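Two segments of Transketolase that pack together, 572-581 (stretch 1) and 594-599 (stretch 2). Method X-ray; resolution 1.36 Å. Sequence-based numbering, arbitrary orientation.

Stretch 1 (572-581) YQERLLKGEV
Stretch 2 594-599: KFCHKV

Stretch 1 runs from the end of a helix, through a short loop, into a strand at Glu 580 and Val 581; stretch 2 is mostly loop and enters a strand at Lys 598. The closest CA pair in register is Val 581 with Cys 596, at 4.8 Å, and the contact buries 424 Å² in all.

The helix, phi/psi near -65/-40, closes with Leu 577 N donating to Gln 573 O at 3.0 Å. Gln 573 (chi1 m, chi2 t) points toward stretch 2, placing NE2 3.7 Å from Phe 595 CE1, obliquely to the ring. Leu 577 leaves helical geometry at -98/84; as an m,t rotamer it brings CD1 to 4.0 Å from Phe 595 CD1, an apolar contact. Phe 595 (chi1 -59°, chi2 -66°) has a sideways CA-to-CB bond, but its ring end comes nearer.

Lys 578 (-106/144) points away, its NZ making a weak 3.4 Å hydrogen bond to Glu 574 O. Gly 579 follows at 65/-145, a positive phi that favours glycine.

Glu 580 (-88/124, chi1 t, chi2 t) lays its CA 3.7 Å from His 597 CD2. Its carboxylate faces the extended Lys 598 (chi1 m, the rest t): OE2 and NZ lie 4.0 Å apart, beyond a salt bridge, and water 1 bridges them, donating to Glu 580 OE2 at 2.6 Å and accepting from Lys 598 NZ at 2.8 Å.

Val 581 (-102/124, chi1 t) anchors the backbone. Its O accepts from both His 597 N (2.8 Å, 131°) and Lys 598 N (3.1 Å, 162°); the second is the straighter bond. Helical phi/psi at His 597 (-76/-37) accompanies this convergence of successive amides. The valine side chain points toward stretch 2, with CG1 3.5 Å from Phe 595 O and 3.8 Å from Cys 596 SG.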

# COMPACT_ATOMS: atom_id res chain seq x y z
N TYR A 572 -8.96 -32.57 16.67
CA TYR A 572 -8.49 -32.60 15.30
C TYR A 572 -7.01 -32.15 15.22
O TYR A 572 -6.16 -32.82 14.63
CB TYR A 572 -9.39 -31.71 14.43
CG TYR A 572 -8.96 -31.75 12.99
CD1 TYR A 572 -9.41 -32.76 12.15
CD2 TYR A 572 -8.11 -30.81 12.47
CE1 TYR A 572 -8.99 -32.85 10.87
CE2 TYR A 572 -7.68 -30.89 11.15
CZ TYR A 572 -8.13 -31.92 10.36
OH TYR A 572 -7.74 -32.07 9.06
N GLN A 573 -6.71 -31.03 15.86
CA GLN A 573 -5.35 -30.49 15.82
C GLN A 573 -4.37 -31.49 16.43
O GLN A 573 -3.28 -31.68 15.90
CB GLN A 573 -5.26 -29.15 16.57
CG GLN A 573 -6.10 -28.02 15.91
CD GLN A 573 -6.03 -26.69 16.62
OE1 GLN A 573 -5.68 -26.63 17.77
NE2 GLN A 573 -6.39 -25.61 15.93
N GLU A 574 -4.77 -32.13 17.52
CA GLU A 574 -3.91 -33.07 18.22
C GLU A 574 -3.65 -34.34 17.42
O GLU A 574 -2.57 -34.96 17.57
CB GLU A 574 -4.49 -33.44 19.59
CG GLU A 574 -4.39 -32.30 20.55
CD GLU A 574 -4.95 -32.59 21.93
OE1 GLU A 574 -5.60 -33.65 22.11
OE2 GLU A 574 -4.74 -31.74 22.82
N ARG A 575 -4.60 -34.76 16.61
CA ARG A 575 -4.34 -35.88 15.73
C ARG A 575 -3.28 -35.53 14.70
O ARG A 575 -2.41 -36.35 14.40
CB ARG A 575 -5.60 -36.35 15.03
CG ARG A 575 -5.30 -37.52 14.12
CD ARG A 575 -6.45 -38.46 13.94
NE ARG A 575 -6.09 -39.43 12.91
CZ ARG A 575 -6.95 -40.26 12.36
NH1 ARG A 575 -8.22 -40.25 12.75
NH2 ARG A 575 -6.54 -41.07 11.39
N LEU A 576 -3.35 -34.33 14.13
CA LEU A 576 -2.37 -33.93 13.13
C LEU A 576 -0.97 -33.73 13.69
O LEU A 576 0.03 -34.16 13.08
CB LEU A 576 -2.78 -32.63 12.44
CG LEU A 576 -3.68 -32.78 11.21
CD1 LEU A 576 -4.93 -33.64 11.46
CD2 LEU A 576 -4.05 -31.40 10.69
N LEU A 577 -0.89 -33.04 14.83
CA LEU A 577 0.35 -32.46 15.31
C LEU A 577 1.01 -33.37 16.35
O LEU A 577 0.89 -33.16 17.57
CB LEU A 577 0.10 -31.05 15.86
CG LEU A 577 -0.55 -30.05 14.86
CD1 LEU A 577 -0.91 -28.73 15.56
CD2 LEU A 577 0.33 -29.83 13.63
N LYS A 578 1.75 -34.33 15.84
CA LYS A 578 2.38 -35.34 16.68
C LYS A 578 3.88 -35.12 16.83
O LYS A 578 4.55 -34.69 15.89
CB LYS A 578 2.16 -36.71 16.06
CG LYS A 578 0.72 -37.17 16.03
CD LYS A 578 0.15 -37.33 17.40
CE LYS A 578 -1.21 -38.02 17.35
NZ LYS A 578 -1.77 -38.04 18.69
N GLY A 579 4.41 -35.43 18.00
CA GLY A 579 5.85 -35.35 18.22
C GLY A 579 6.35 -33.94 18.12
O GLY A 579 5.66 -32.99 18.52
N GLU A 580 7.56 -33.79 17.59
CA GLU A 580 8.13 -32.46 17.38
C GLU A 580 7.66 -31.98 16.01
O GLU A 580 7.83 -32.66 14.98
CB GLU A 580 9.63 -32.55 17.46
CG GLU A 580 10.34 -31.20 17.49
CD GLU A 580 11.77 -31.34 17.98
OE1 GLU A 580 12.10 -30.80 19.07
OE2 GLU A 580 12.56 -32.07 17.34
N VAL A 581 7.02 -30.81 15.99
CA VAL A 581 6.34 -30.28 14.79
C VAL A 581 7.23 -29.22 14.18
O VAL A 581 7.60 -28.26 14.86
CB VAL A 581 4.99 -29.69 15.16
CG1 VAL A 581 4.26 -29.17 13.90
CG2 VAL A 581 4.09 -30.73 15.91
N LYS A 594 2.43 -20.88 16.29
CA LYS A 594 1.18 -21.24 16.93
C LYS A 594 1.01 -22.76 16.93
O LYS A 594 0.47 -23.31 17.90
CB LYS A 594 0.01 -20.53 16.25
CG LYS A 594 -1.30 -20.81 16.89
CD LYS A 594 -2.40 -19.91 16.39
CE LYS A 594 -3.73 -20.28 17.06
NZ LYS A 594 -4.79 -19.23 16.85
N PHE A 595 1.46 -23.43 15.88
CA PHE A 595 1.26 -24.86 15.71
C PHE A 595 2.52 -25.68 15.72
O PHE A 595 2.44 -26.89 15.91
CB PHE A 595 0.51 -25.13 14.39
CG PHE A 595 -0.81 -24.48 14.32
CD1 PHE A 595 -1.81 -24.88 15.17
CD2 PHE A 595 -1.06 -23.49 13.39
CE1 PHE A 595 -3.05 -24.28 15.14
CE2 PHE A 595 -2.33 -22.88 13.35
CZ PHE A 595 -3.29 -23.30 14.23
N CYS A 596 3.68 -25.06 15.57
CA CYS A 596 4.96 -25.74 15.35
C CYS A 596 5.95 -25.45 16.46
O CYS A 596 5.98 -24.35 17.03
CB CYS A 596 5.58 -25.29 14.05
SG CYS A 596 4.52 -25.58 12.61
N HIS A 597 6.79 -26.43 16.78
CA HIS A 597 7.90 -26.24 17.70
C HIS A 597 9.04 -25.50 17.04
O HIS A 597 9.74 -24.71 17.71
CB HIS A 597 8.41 -27.57 18.23
CG HIS A 597 7.37 -28.36 18.95
ND1 HIS A 597 7.06 -28.17 20.27
CD2 HIS A 597 6.58 -29.35 18.50
CE1 HIS A 597 6.10 -29.03 20.61
NE2 HIS A 597 5.80 -29.76 19.55
N LYS A 598 9.26 -25.80 15.78
CA LYS A 598 10.34 -25.21 15.01
C LYS A 598 9.78 -24.72 13.68
O LYS A 598 8.86 -25.33 13.16
CB LYS A 598 11.46 -26.22 14.72
CG LYS A 598 12.16 -26.79 15.95
CD LYS A 598 13.28 -27.73 15.54
CE LYS A 598 13.96 -28.25 16.76
NZ LYS A 598 15.10 -29.15 16.32
N VAL A 599 10.36 -23.67 13.12
CA VAL A 599 9.96 -23.14 11.84
C VAL A 599 11.18 -22.98 10.95
O VAL A 599 12.16 -22.36 11.36
CB VAL A 599 9.23 -21.80 12.00
CG1 VAL A 599 8.92 -21.15 10.66
CG2 VAL A 599 7.97 -21.97 12.84
O HOH W 1 13.63 -31.22 15.15
O HOH W 2 15.43 -30.01 19.01